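Long-range contacts in dimethyl-sulfide monooxygenase (PDB 6AK1), which uses FMN, NADH and molecular oxygen to oxidise dimethyl sulfide to methanethiol and formaldehyde, the first step of dimethyl sulfide degradation: residues W23-S28 with Y398-G403; A237-E242 with E266-S271; C50-F55 with R421-Y426. All blocks are in the same frame, centred on the assembly; numbering follows the deposited sequence.

From the N terminus, the chain leaves strand 6-12 and enters loop 23-28, then passes helix 36-48 and reaches residues 50-55 at the start of strand 53-57. Interaction 2 closes a short loop: 23 residues separate 237-242 from 266-271, and it lies within the spans of both other contacts. After strand 393-397, residues 398-403 complete interaction 1, and residues 421-426, beyond helix 403-418, complete interaction 3. The segments of interactions 1 and 3 alternate, so they cross. Interaction 1 ties loops at the C-terminal ends of barrel strands; interaction 2 joins two helix-to-strand turns, and interaction 3 fastens the stretch after helix 403-418 to another. Centres of interactions 1 and 2 are 37 Å apart.

Interaction 1 (W23-S28 with Y398-G403); sequences WRHPSS and YAVTPG
Val400 CG1 approaches the His25 ring obliquely and lies 3.9 Å from His25 CB; Pro26 CD covers one face of the imidazole, offset toward the rim, and Ser27 CA sits at its edge in plane. One face of the Tyr398 ring is likewise taken by Thr401 CB. Both segments lie in the connections that follow neighbouring parallel strands of the TIM barrel, 6-12 and 393-397, which places the contact at the C-terminal ends of those strands. His25 CG stands anti to the backbone N (chi1 -168°). ND1 of this ring accepts from Ser27 N at 3.0 Å, nearly straight (163° at the hydrogen) though the donor is tilted from the ring plane. NE2 is hydrogen-bonded to Glu298 OE2 and Tyr299 meets the ring edge-to-face, so both ring nitrogens have partners.

A type I turn from His25 to Ser28 sets Ser28 against the second loop, its CB 4.1 Å from Val400 CB. Ser28 CA also makes a CA-H...O contact with Thr401 O at 3.4 Å. Two waters supply the polar bridges. One donates to Ser27 O (2.8 Å) and accepts from Gly403 N (2.7 Å); the other is 2.6 Å from Ser28 OG and donates to Ala399 O.

Interaction 2 (A237-E242 with E266-S271); sequences AASNAE and EAAGRS
The backbones come nearest at Ser239 and Ala268 (CA atoms 5.6 Å apart), where the C-terminal ends of helices 232-240 and 251-267 lie beside each other. Side-chain packing here is slight: the Ala268 methyl, CB, rests 4.0 Å from Ser239 OG, a hydroxyl whose hydrogen-bond partner is Lys235 O, one turn earlier.

Arg270 carries the contact. Its chain bends at chi3 (67°), and the guanidinium meets the end of the first helix with its edge, the oxygens of Ala238 and Ala241 lying within 7° of its plane. NH1 donates to Ala238 O at 2.7 Å, from above that carbonyl plane, and also to Ala241 O at 2.9 Å. NH2 donates to the same Ala241 O at 2.8 Å, so one oxygen is gripped by two nitrogens, both from the same face of its plane. These three bonds, all bent (near 143° at the hydrogen), fix the rotation of the guanidinium.

The arginine is placed by a Schellman motif that ends helix 251-267: Gly269, with positive phi, is the C-prime residue, Arg270 N bonds to Ala265 O, and Gly269 N to Glu266 O. In the TIM barrel these helices run on into parallel strands 243-246 and 276-284, and the contact lies on that side. An alanine in place of Arg270 would probably leave the carbonyls of Ala238 and Ala241 without these donors and open a gap beside the helix end.

The Glu242 side chain crosses that of Arg270 at about a right angle, yet OE1 stays 5.7 Å from NH2; this carboxylate is salt-bridged to Arg432.

Interaction 3 (C50-F55 with R421-Y426); sequences CFDCLF and RAQDSY
Two side-chain donors of residues 421-426 bond to consecutive backbone carbonyls, those of Cys50 and Phe51. Tyr426 OH donates to Phe51 O at 2.6 Å, and this oxygen lies at the edge of the phenol, near the ring plane. Gln423 NE2 donates to Cys50 O at 3.1 Å; the bond is fairly straight (163°), and the acceptor lies within 11° of the amide plane. Beyond a CG set between the backbone N and carbonyl carbon, the Gln423 chain is extended, which carries its amide across to that carbonyl.

A water adds an indirect link, accepting from Gln423 NE2 at 3.2 Å and donating to Asp52 OD2 at 2.8 Å. The charge of Asp52 is met by Arg4 in a salt bridge.

Packing centres on Cys50. Its CB lies over one face of the Tyr426 ring, offset toward the rim, and its SG makes an oblique sulfur-aromatic contact, 4.6 Å from the ring centroid. SG also touches backbone, 3.7 Å from Asp424 C. The Tyr426 ring additionally stacks with His98.

Cys50, with positive phi, is the C-prime residue of a Schellman motif ending helix 36-48, with Phe51 N bonded to Leu46 O and Cys50 N to Glu47 O. The segment following helix 403-418 is thus fastened to a helix-to-strand turn of the TIM barrel, just where the chain enters parallel strand 53-57.

Interaction 1 (W23-S28 with Y398-G403)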
ATOM      1  N   TRP A  23      15.669  14.848  -1.777  1.00 20.92           N
ATOM      2  CA  TRP A  23      16.256  14.245  -2.968  1.00 20.76           C
ATOM      3  C   TRP A  23      17.527  14.955  -3.396  1.00 21.86           C
ATOM      4  O   TRP A  23      18.315  14.398  -4.167  1.00 23.16           O
ATOM      5  CB  TRP A  23      15.263  14.263  -4.123  1.00 20.12           C
ATOM      6  CG  TRP A  23      14.901  15.639  -4.577  1.00 21.36           C
ATOM      7  CD1 TRP A  23      13.887  16.438  -4.092  1.00 20.44           C
ATOM      8  CD2 TRP A  23      15.541  16.393  -5.614  1.00 20.63           C
ATOM      9  NE1 TRP A  23      13.857  17.630  -4.781  1.00 17.57           N
ATOM     10  CE2 TRP A  23      14.869  17.635  -5.707  1.00 20.11           C
ATOM     11  CE3 TRP A  23      16.619  16.144  -6.471  1.00 20.97           C
ATOM     12  CZ2 TRP A  23      15.236  18.616  -6.632  1.00 22.54           C
ATOM     13  CZ3 TRP A  23      16.985  17.124  -7.389  1.00 22.52           C
ATOM     14  CH2 TRP A  23      16.294  18.344  -7.459  1.00 22.44           C
ATOM     15  N   ARG A  24      17.726  16.179  -2.926  1.00 23.75           N
ATOM     16  CA  ARG A  24      18.928  16.931  -3.232  1.00 25.59           C
ATOM     17  C   ARG A  24      20.143  16.412  -2.483  1.00 23.80           C
ATOM     18  O   ARG A  24      21.268  16.735  -2.874  1.00 26.40           O
ATOM     19  CB  ARG A  24      18.708  18.408  -2.893  1.00 23.43           C
ATOM     20  CG  ARG A  24      17.530  19.022  -3.613  1.00 24.45           C
ATOM     21  CD  ARG A  24      17.178  20.345  -2.989  1.00 25.05           C
ATOM     22  NE  ARG A  24      18.242  21.315  -3.207  1.00 23.90           N
ATOM     23  CZ  ARG A  24      18.569  22.265  -2.345  1.00 28.05           C
ATOM     24  NH1 ARG A  24      17.920  22.358  -1.194  1.00 27.38           N
ATOM     25  NH2 ARG A  24      19.543  23.117  -2.638  1.00 31.45           N
ATOM     26  N   HIS A  25      19.949  15.648  -1.413  1.00 22.89           N
ATOM     27  CA  HIS A  25      21.088  15.178  -0.639  1.00 23.37           C
ATOM     28  C   HIS A  25      22.016  14.349  -1.529  1.00 25.93           C
ATOM     29  O   HIS A  25      21.543  13.617  -2.409  1.00 24.59           O
ATOM     30  CB  HIS A  25      20.627  14.345   0.555  1.00 19.78           C
ATOM     31  CG  HIS A  25      21.714  14.061   1.543  1.00 22.37           C
ATOM     32  ND1 HIS A  25      22.558  12.979   1.429  1.00 25.48           N
ATOM     33  CD2 HIS A  25      22.116  14.735   2.647  1.00 22.66           C
ATOM     34  CE1 HIS A  25      23.417  12.982   2.434  1.00 25.28           C
ATOM     35  NE2 HIS A  25      23.172  14.040   3.185  1.00 26.03           N
ATOM     36  N   PRO A  26      23.335  14.457  -1.351  1.00 25.75           N
ATOM     37  CA  PRO A  26      24.256  13.673  -2.197  1.00 22.40           C
ATOM     38  C   PRO A  26      24.024  12.167  -2.153  1.00 25.29           C
ATOM     39  O   PRO A  26      24.291  11.488  -3.155  1.00 25.82           O
ATOM     40  CB  PRO A  26      25.637  14.045  -1.635  1.00 26.31           C
ATOM     41  CG  PRO A  26      25.436  15.457  -1.032  1.00 26.03           C
ATOM     42  CD  PRO A  26      24.047  15.397  -0.452  1.00 25.38           C
ATOM     43  N   SER A  27      23.542  11.620  -1.030  1.00 21.80           N
ATOM     44  CA  SER A  27      23.290  10.190  -0.909  1.00 24.28           C
ATOM     45  C   SER A  27      22.001   9.729  -1.579  1.00 24.39           C
ATOM     46  O   SER A  27      21.831   8.521  -1.774  1.00 20.45           O
ATOM     47  CB  SER A  27      23.229   9.776   0.557  1.00 19.70           C
ATOM     48  OG  SER A  27      24.436  10.123   1.195  1.00 34.81           O
ATOM     49  N   SER A  28      21.079  10.627  -1.910  1.00 23.40           N
ATOM     50  CA  SER A  28      19.777  10.176  -2.381  1.00 24.27           C
ATOM     51  C   SER A  28      19.830   9.779  -3.847  1.00 23.13           C
ATOM     52  O   SER A  28      20.329  10.530  -4.694  1.00 21.85           O
ATOM     53  CB  SER A  28      18.709  11.248  -2.182  1.00 21.93           C
ATOM     54  OG  SER A  28      17.416  10.705  -2.417  1.00 22.49           O
ATOM     55  N   TYR A 398      10.974   6.918   3.419  1.00 23.36           N
ATOM     56  CA  TYR A 398      12.351   7.363   3.329  1.00 24.61           C
ATOM     57  C   TYR A 398      12.450   8.885   3.379  1.00 26.46           C
ATOM     58  O   TYR A 398      11.548   9.606   2.935  1.00 25.53           O
ATOM     59  CB  TYR A 398      13.026   6.813   2.057  1.00 22.34           C
ATOM     60  CG  TYR A 398      12.474   7.261   0.710  1.00 22.27           C
ATOM     61  CD1 TYR A 398      12.862   8.469   0.151  1.00 19.99           C
ATOM     62  CD2 TYR A 398      11.632   6.440  -0.035  1.00 22.67           C
ATOM     63  CE1 TYR A 398      12.388   8.883  -1.079  1.00 21.28           C
ATOM     64  CE2 TYR A 398      11.150   6.837  -1.290  1.00 19.61           C
ATOM     65  CZ  TYR A 398      11.535   8.050  -1.803  1.00 23.70           C
ATOM     66  OH  TYR A 398      11.064   8.460  -3.034  1.00 27.31           O
ATOM     67  N   ALA A 399      13.552   9.360   3.959  1.00 23.50           N
ATOM     68  CA  ALA A 399      13.997  10.728   3.727  1.00 26.57           C
ATOM     69  C   ALA A 399      14.992  10.766   2.578  1.00 24.36           C
ATOM     70  O   ALA A 399      14.878  11.599   1.671  1.00 24.03           O
ATOM     71  CB  ALA A 399      14.634  11.310   4.991  1.00 27.51           C
ATOM     72  N   VAL A 400      15.967   9.863   2.610  1.00 23.34           N
ATOM     73  CA  VAL A 400      16.850   9.609   1.481  1.00 24.07           C
ATOM     74  C   VAL A 400      16.771   8.125   1.166  1.00 23.02           C
ATOM     75  O   VAL A 400      16.569   7.292   2.052  1.00 25.83           O
ATOM     76  CB  VAL A 400      18.313  10.036   1.749  1.00 25.28           C
ATOM     77  CG1 VAL A 400      18.384  11.511   2.107  1.00 25.04           C
ATOM     78  CG2 VAL A 400      18.927   9.191   2.839  1.00 28.99           C
ATOM     79  N   THR A 401      16.906   7.799  -0.109  1.00 22.59           N
ATOM     80  CA  THR A 401      16.809   6.419  -0.548  1.00 22.68           C
ATOM     81  C   THR A 401      18.018   6.155  -1.431  1.00 20.96           C
ATOM     82  O   THR A 401      18.412   7.031  -2.198  1.00 21.38           O
ATOM     83  CB  THR A 401      15.461   6.162  -1.294  1.00 20.15           C
ATOM     84  OG1 THR A 401      15.405   4.806  -1.759  1.00 21.40           O
ATOM     85  CG2 THR A 401      15.304   7.105  -2.456  1.00 18.95           C
ATOM     86  N   PRO A 402      18.628   4.958  -1.317  1.00 25.78           N
ATOM     87  CA  PRO A 402      18.194   3.817  -0.505  1.00 24.24           C
ATOM     88  C   PRO A 402      18.699   3.816   0.918  1.00 24.01           C
ATOM     89  O   PRO A 402      18.472   2.801   1.592  1.00 23.45           O
ATOM     90  CB  PRO A 402      18.821   2.634  -1.228  1.00 20.99           C
ATOM     91  CG  PRO A 402      20.167   3.194  -1.612  1.00 21.50           C
ATOM     92  CD  PRO A 402      19.814   4.598  -2.125  1.00 22.08           C
ATOM     93  N   GLY A 403      19.390   4.881   1.348  1.00 22.34           N
ATOM     94  CA  GLY A 403      20.046   4.856   2.650  1.00 19.57           C
ATOM     95  C   GLY A 403      19.092   4.595   3.802  1.00 25.32           C
ATOM     96  O   GLY A 403      19.475   3.980   4.804  1.00 21.76           O
TER
HETATM   97  O   HOH W   1      20.678   7.009   0.284  1.00 28.57           O
HETATM   98  O   HOH W   2      15.336  11.378  -1.057  1.00 22.90           O

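Interaction 2 (A237-E242 with E266-S271)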
ATOM      1  N   ALA A 237     -12.989  -1.183   4.577  1.00 27.23           N
ATOM      2  CA  ALA A 237     -11.625  -1.612   4.879  1.00 27.11           C
ATOM      3  C   ALA A 237     -11.612  -2.853   5.760  1.00 28.22           C
ATOM      4  O   ALA A 237     -10.881  -3.812   5.485  1.00 28.36           O
ATOM      5  CB  ALA A 237     -10.849  -0.475   5.552  1.00 28.27           C
ATOM      6  N   ALA A 238     -12.404  -2.849   6.839  1.00 28.66           N
ATOM      7  CA  ALA A 238     -12.398  -3.974   7.771  1.00 28.73           C
ATOM      8  C   ALA A 238     -12.930  -5.260   7.139  1.00 28.14           C
ATOM      9  O   ALA A 238     -12.517  -6.364   7.527  1.00 24.74           O
ATOM     10  CB  ALA A 238     -13.215  -3.622   9.018  1.00 29.00           C
ATOM     11  N   SER A 239     -13.857  -5.152   6.186  1.00 27.10           N
ATOM     12  CA  SER A 239     -14.344  -6.362   5.526  1.00 29.92           C
ATOM     13  C   SER A 239     -13.274  -6.993   4.632  1.00 26.02           C
ATOM     14  O   SER A 239     -13.137  -8.218   4.600  1.00 31.07           O
ATOM     15  CB  SER A 239     -15.600  -6.051   4.712  1.00 32.63           C
ATOM     16  OG  SER A 239     -16.556  -5.393   5.511  1.00 38.21           O
ATOM     17  N   ASN A 240     -12.493  -6.190   3.911  1.00 26.41           N
ATOM     18  CA  ASN A 240     -11.656  -6.745   2.844  1.00 27.80           C
ATOM     19  C   ASN A 240     -10.170  -6.824   3.170  1.00 24.40           C
ATOM     20  O   ASN A 240      -9.499  -7.727   2.667  1.00 27.02           O
ATOM     21  CB  ASN A 240     -11.823  -5.919   1.565  1.00 29.70           C
ATOM     22  CG  ASN A 240     -13.209  -6.019   0.995  1.00 24.85           C
ATOM     23  OD1 ASN A 240     -13.567  -7.023   0.378  1.00 25.69           O
ATOM     24  ND2 ASN A 240     -14.010  -4.987   1.213  1.00 24.44           N
ATOM     25  N   ALA A 241      -9.647  -5.918   3.994  1.00 24.04           N
ATOM     26  CA  ALA A 241      -8.204  -5.776   4.150  1.00 24.39           C
ATOM     27  C   ALA A 241      -7.594  -6.998   4.819  1.00 24.08           C
ATOM     28  O   ALA A 241      -8.094  -7.480   5.838  1.00 27.27           O
ATOM     29  CB  ALA A 241      -7.870  -4.519   4.960  1.00 21.20           C
ATOM     30  N   GLU A 242      -6.513  -7.509   4.236  1.00 22.35           N
ATOM     31  CA  GLU A 242      -5.627  -8.402   4.966  1.00 23.53           C
ATOM     32  C   GLU A 242      -4.440  -7.667   5.572  1.00 25.61           C
ATOM     33  O   GLU A 242      -3.928  -8.094   6.608  1.00 30.28           O
ATOM     34  CB  GLU A 242      -5.145  -9.532   4.057  1.00 24.81           C
ATOM     35  CG  GLU A 242      -6.301 -10.307   3.421  1.00 26.95           C
ATOM     36  CD  GLU A 242      -5.840 -11.345   2.401  1.00 30.59           C
ATOM     37  OE1 GLU A 242      -5.635 -12.519   2.787  1.00 26.18           O
ATOM     38  OE2 GLU A 242      -5.680 -10.971   1.212  1.00 30.14           O
ATOM     39  N   GLU A 266     -14.006  -8.151  13.669  1.00 33.68           N
ATOM     40  CA  GLU A 266     -14.936  -9.101  14.271  1.00 36.38           C
ATOM     41  C   GLU A 266     -16.381  -8.802  13.878  1.00 34.80           C
ATOM     42  O   GLU A 266     -17.165  -9.727  13.629  1.00 33.12           O
ATOM     43  CB  GLU A 266     -14.777  -9.081  15.788  1.00 36.97           C
ATOM     44  CG  GLU A 266     -13.564  -9.832  16.268  1.00 34.06           C
ATOM     45  CD  GLU A 266     -13.599 -10.061  17.762  1.00 49.04           C
ATOM     46  OE1 GLU A 266     -13.702  -9.065  18.515  1.00 45.14           O
ATOM     47  OE2 GLU A 266     -13.548 -11.242  18.175  1.00 54.89           O
ATOM     48  N   ALA A 267     -16.752  -7.518  13.827  1.00 31.20           N
ATOM     49  CA  ALA A 267     -18.096  -7.157  13.386  1.00 31.91           C
ATOM     50  C   ALA A 267     -18.389  -7.679  11.983  1.00 40.74           C
ATOM     51  O   ALA A 267     -19.549  -7.968  11.657  1.00 34.45           O
ATOM     52  CB  ALA A 267     -18.271  -5.640  13.434  1.00 32.40           C
ATOM     53  N   ALA A 268     -17.353  -7.821  11.145  1.00 37.84           N
ATOM     54  CA  ALA A 268     -17.493  -8.304   9.778  1.00 36.04           C
ATOM     55  C   ALA A 268     -17.361  -9.816   9.663  1.00 33.23           C
ATOM     56  O   ALA A 268     -17.320 -10.332   8.547  1.00 32.68           O
ATOM     57  CB  ALA A 268     -16.461  -7.627   8.862  1.00 33.62           C
ATOM     58  N   GLY A 269     -17.289 -10.535  10.779  1.00 32.34           N
ATOM     59  CA  GLY A 269     -17.211 -11.981  10.736  1.00 28.57           C
ATOM     60  C   GLY A 269     -15.813 -12.559  10.715  1.00 34.88           C
ATOM     61  O   GLY A 269     -15.656 -13.752  10.430  1.00 28.26           O
ATOM     62  N   ARG A 270     -14.796 -11.761  11.013  1.00 35.02           N
ATOM     63  CA  ARG A 270     -13.408 -12.194  10.948  1.00 31.70           C
ATOM     64  C   ARG A 270     -12.807 -12.189  12.352  1.00 31.41           C
ATOM     65  O   ARG A 270     -13.465 -11.829  13.333  1.00 34.07           O
ATOM     66  CB  ARG A 270     -12.633 -11.291   9.985  1.00 32.13           C
ATOM     67  CG  ARG A 270     -13.369 -11.013   8.671  1.00 29.82           C
ATOM     68  CD  ARG A 270     -12.647  -9.939   7.826  1.00 33.28           C
ATOM     69  NE  ARG A 270     -11.335 -10.374   7.329  1.00 27.97           N
ATOM     70  CZ  ARG A 270     -10.433  -9.550   6.801  1.00 27.63           C
ATOM     71  NH1 ARG A 270     -10.710  -8.257   6.702  1.00 25.74           N
ATOM     72  NH2 ARG A 270      -9.258 -10.008   6.376  1.00 25.14           N
ATOM     73  N   SER A 271     -11.549 -12.608  12.448  1.00 34.20           N
ATOM     74  CA  SER A 271     -10.811 -12.585  13.705  1.00 32.29           C
ATOM     75  C   SER A 271     -10.115 -11.244  13.907  1.00 35.90           C
ATOM     76  O   SER A 271      -9.850 -10.503  12.958  1.00 34.51           O
ATOM     77  CB  SER A 271      -9.760 -13.693  13.743  1.00 27.49           C
ATOM     78  OG  SER A 271     -10.353 -14.948  13.534  1.00 36.31           O
TER

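Interaction 3 (C50-F55 with R421-Y426)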
ATOM      1  N   CYS A  50      15.627  -9.209   5.056  1.00 30.44           N
ATOM      2  CA  CYS A  50      14.428 -10.047   5.252  1.00 27.59           C
ATOM      3  C   CYS A  50      13.169  -9.208   5.489  1.00 27.52           C
ATOM      4  O   CYS A  50      12.272  -9.590   6.251  1.00 25.69           O
ATOM      5  CB  CYS A  50      14.634 -11.052   6.393  1.00 29.21           C
ATOM      6  SG  CYS A  50      15.853 -12.363   6.073  1.00 35.56           S
ATOM      7  N   PHE A  51      13.091  -8.052   4.829  1.00 24.84           N
ATOM      8  CA  PHE A  51      11.862  -7.266   4.856  1.00 23.09           C
ATOM      9  C   PHE A  51      10.712  -8.067   4.247  1.00 23.96           C
ATOM     10  O   PHE A  51      10.898  -8.866   3.323  1.00 21.06           O
ATOM     11  CB  PHE A  51      12.040  -5.954   4.081  1.00 21.18           C
ATOM     12  CG  PHE A  51      12.544  -4.797   4.915  1.00 26.85           C
ATOM     13  CD1 PHE A  51      13.592  -4.962   5.816  1.00 24.14           C
ATOM     14  CD2 PHE A  51      11.972  -3.536   4.784  1.00 21.93           C
ATOM     15  CE1 PHE A  51      14.055  -3.893   6.568  1.00 24.50           C
ATOM     16  CE2 PHE A  51      12.435  -2.455   5.531  1.00 26.10           C
ATOM     17  CZ  PHE A  51      13.481  -2.630   6.423  1.00 22.50           C
ATOM     18  N   ASP A  52       9.505  -7.831   4.756  1.00 23.03           N
ATOM     19  CA  ASP A  52       8.352  -8.562   4.244  1.00 24.74           C
ATOM     20  C   ASP A  52       7.949  -8.096   2.848  1.00 25.09           C
ATOM     21  O   ASP A  52       7.594  -8.926   2.000  1.00 21.01           O
ATOM     22  CB  ASP A  52       7.185  -8.437   5.214  1.00 21.16           C
ATOM     23  CG  ASP A  52       7.439  -9.203   6.507  1.00 25.03           C
ATOM     24  OD1 ASP A  52       8.017  -8.602   7.441  1.00 25.68           O
ATOM     25  OD2 ASP A  52       7.090 -10.406   6.574  1.00 23.45           O
ATOM     26  N   CYS A  53       8.007  -6.791   2.576  1.00 22.39           N
ATOM     27  CA  CYS A  53       7.287  -6.289   1.417  1.00 22.11           C
ATOM     28  C   CYS A  53       7.809  -4.917   1.003  1.00 23.60           C
ATOM     29  O   CYS A  53       8.179  -4.101   1.853  1.00 23.36           O
ATOM     30  CB  CYS A  53       5.774  -6.238   1.726  1.00 24.94           C
ATOM     31  SG  CYS A  53       4.709  -5.845   0.322  1.00 38.26           S
ATOM     32  N   LEU A  54       7.826  -4.672  -0.318  1.00 22.19           N
ATOM     33  CA  LEU A  54       7.994  -3.333  -0.882  1.00 23.00           C
ATOM     34  C   LEU A  54       6.609  -2.787  -1.235  1.00 21.25           C
ATOM     35  O   LEU A  54       5.947  -3.288  -2.145  1.00 24.91           O
ATOM     36  CB  LEU A  54       8.904  -3.358  -2.108  1.00 19.58           C
ATOM     37  CG  LEU A  54       9.111  -2.044  -2.875  1.00 19.63           C
ATOM     38  CD1 LEU A  54       9.897  -1.001  -2.079  1.00 17.87           C
ATOM     39  CD2 LEU A  54       9.797  -2.314  -4.212  1.00 19.68           C
ATOM     40  N   PHE A  55       6.173  -1.771  -0.516  1.00 24.80           N
ATOM     41  CA  PHE A  55       4.843  -1.192  -0.673  1.00 23.17           C
ATOM     42  C   PHE A  55       4.985   0.027  -1.578  1.00 25.91           C
ATOM     43  O   PHE A  55       5.572   1.039  -1.173  1.00 24.17           O
ATOM     44  CB  PHE A  55       4.295  -0.828   0.706  1.00 23.69           C
ATOM     45  CG  PHE A  55       2.833  -0.490   0.744  1.00 25.96           C
ATOM     46  CD1 PHE A  55       2.325   0.588   0.034  1.00 31.61           C
ATOM     47  CD2 PHE A  55       1.972  -1.224   1.540  1.00 28.65           C
ATOM     48  CE1 PHE A  55       0.979   0.922   0.093  1.00 32.08           C
ATOM     49  CE2 PHE A  55       0.618  -0.895   1.619  1.00 30.37           C
ATOM     50  CZ  PHE A  55       0.123   0.187   0.894  1.00 32.07           C
ATOM     51  N   ARG A 421      12.364  -9.936  17.757  1.00 28.37           N
ATOM     52  CA  ARG A 421      11.209  -9.306  17.129  1.00 29.84           C
ATOM     53  C   ARG A 421      11.231  -9.348  15.603  1.00 30.88           C
ATOM     54  O   ARG A 421      10.180  -9.171  14.983  1.00 34.71           O
ATOM     55  CB  ARG A 421      11.095  -7.845  17.577  1.00 27.61           C
ATOM     56  CG  ARG A 421      10.988  -7.620  19.082  1.00 32.74           C
ATOM     57  CD  ARG A 421       9.993  -8.557  19.760  1.00 30.56           C
ATOM     58  NE  ARG A 421       8.592  -8.352  19.381  1.00 27.88           N
ATOM     59  CZ  ARG A 421       7.773  -7.489  19.966  1.00 27.55           C
ATOM     60  NH1 ARG A 421       8.224  -6.706  20.944  1.00 29.29           N
ATOM     61  NH2 ARG A 421       6.510  -7.392  19.560  1.00 28.68           N
ATOM     62  N   ALA A 422      12.385  -9.553  14.980  1.00 29.62           N
ATOM     63  CA  ALA A 422      12.497  -9.561  13.528  1.00 29.62           C
ATOM     64  C   ALA A 422      12.997 -10.918  13.073  1.00 30.06           C
ATOM     65  O   ALA A 422      13.831 -11.530  13.746  1.00 29.49           O
ATOM     66  CB  ALA A 422      13.455  -8.467  13.028  1.00 24.12           C
ATOM     67  N   GLN A 423      12.485 -11.383  11.930  1.00 29.23           N
ATOM     68  CA  GLN A 423      12.919 -12.663  11.379  1.00 27.37           C
ATOM     69  C   GLN A 423      14.313 -12.535  10.772  1.00 27.90           C
ATOM     70  O   GLN A 423      14.709 -11.474  10.295  1.00 29.07           O
ATOM     71  CB  GLN A 423      11.930 -13.165  10.319  1.00 25.65           C
ATOM     72  CG  GLN A 423      11.769 -12.237   9.105  1.00 27.75           C
ATOM     73  CD  GLN A 423      10.631 -12.657   8.168  1.00 28.74           C
ATOM     74  OE1 GLN A 423       9.798 -13.497   8.515  1.00 31.26           O
ATOM     75  NE2 GLN A 423      10.605 -12.074   6.969  1.00 25.81           N
ATOM     76  N   ASP A 424      15.067 -13.633  10.800  1.00 26.57           N
ATOM     77  CA  ASP A 424      16.354 -13.664  10.119  1.00 33.89           C
ATOM     78  C   ASP A 424      16.353 -14.624   8.942  1.00 32.46           C
ATOM     79  O   ASP A 424      17.421 -14.936   8.406  1.00 34.48           O
ATOM     80  CB  ASP A 424      17.489 -14.012  11.089  1.00 33.73           C
ATOM     81  CG  ASP A 424      17.299 -15.353  11.760  1.00 40.01           C
ATOM     82  OD1 ASP A 424      16.530 -16.200  11.248  1.00 37.94           O
ATOM     83  OD2 ASP A 424      17.940 -15.562  12.809  1.00 50.15           O
ATOM     84  N   SER A 425      15.182 -15.123   8.559  1.00 33.73           N
ATOM     85  CA  SER A 425      14.999 -15.839   7.306  1.00 33.14           C
ATOM     86  C   SER A 425      13.513 -15.790   6.976  1.00 32.78           C
ATOM     87  O   SER A 425      12.695 -15.323   7.771  1.00 33.77           O
ATOM     88  CB  SER A 425      15.519 -17.277   7.389  1.00 29.71           C
ATOM     89  OG  SER A 425      14.645 -18.085   8.147  1.00 33.45           O
ATOM     90  N   TYR A 426      13.172 -16.268   5.792  1.00 28.61           N
ATOM     91  CA  TYR A 426      11.811 -16.168   5.293  1.00 28.87           C
ATOM     92  C   TYR A 426      11.040 -17.464   5.510  1.00 30.05           C
ATOM     93  O   TYR A 426      11.583 -18.561   5.352  1.00 28.24           O
ATOM     94  CB  TYR A 426      11.814 -15.826   3.808  1.00 27.83           C
ATOM     95  CG  TYR A 426      12.125 -14.384   3.478  1.00 23.71           C
ATOM     96  CD1 TYR A 426      11.144 -13.414   3.588  1.00 20.83           C
ATOM     97  CD2 TYR A 426      13.386 -14.004   3.005  1.00 20.21           C
ATOM     98  CE1 TYR A 426      11.394 -12.105   3.252  1.00 20.20           C
ATOM     99  CE2 TYR A 426      13.651 -12.691   2.652  1.00 19.19           C
ATOM    100  CZ  TYR A 426      12.636 -11.745   2.783  1.00 22.58           C
ATOM    101  OH  TYR A 426      12.831 -10.436   2.459  1.00 21.54           O
TER
HETATM  102  O   HOH W   3       8.067 -12.558   5.071  1.00 21.66           O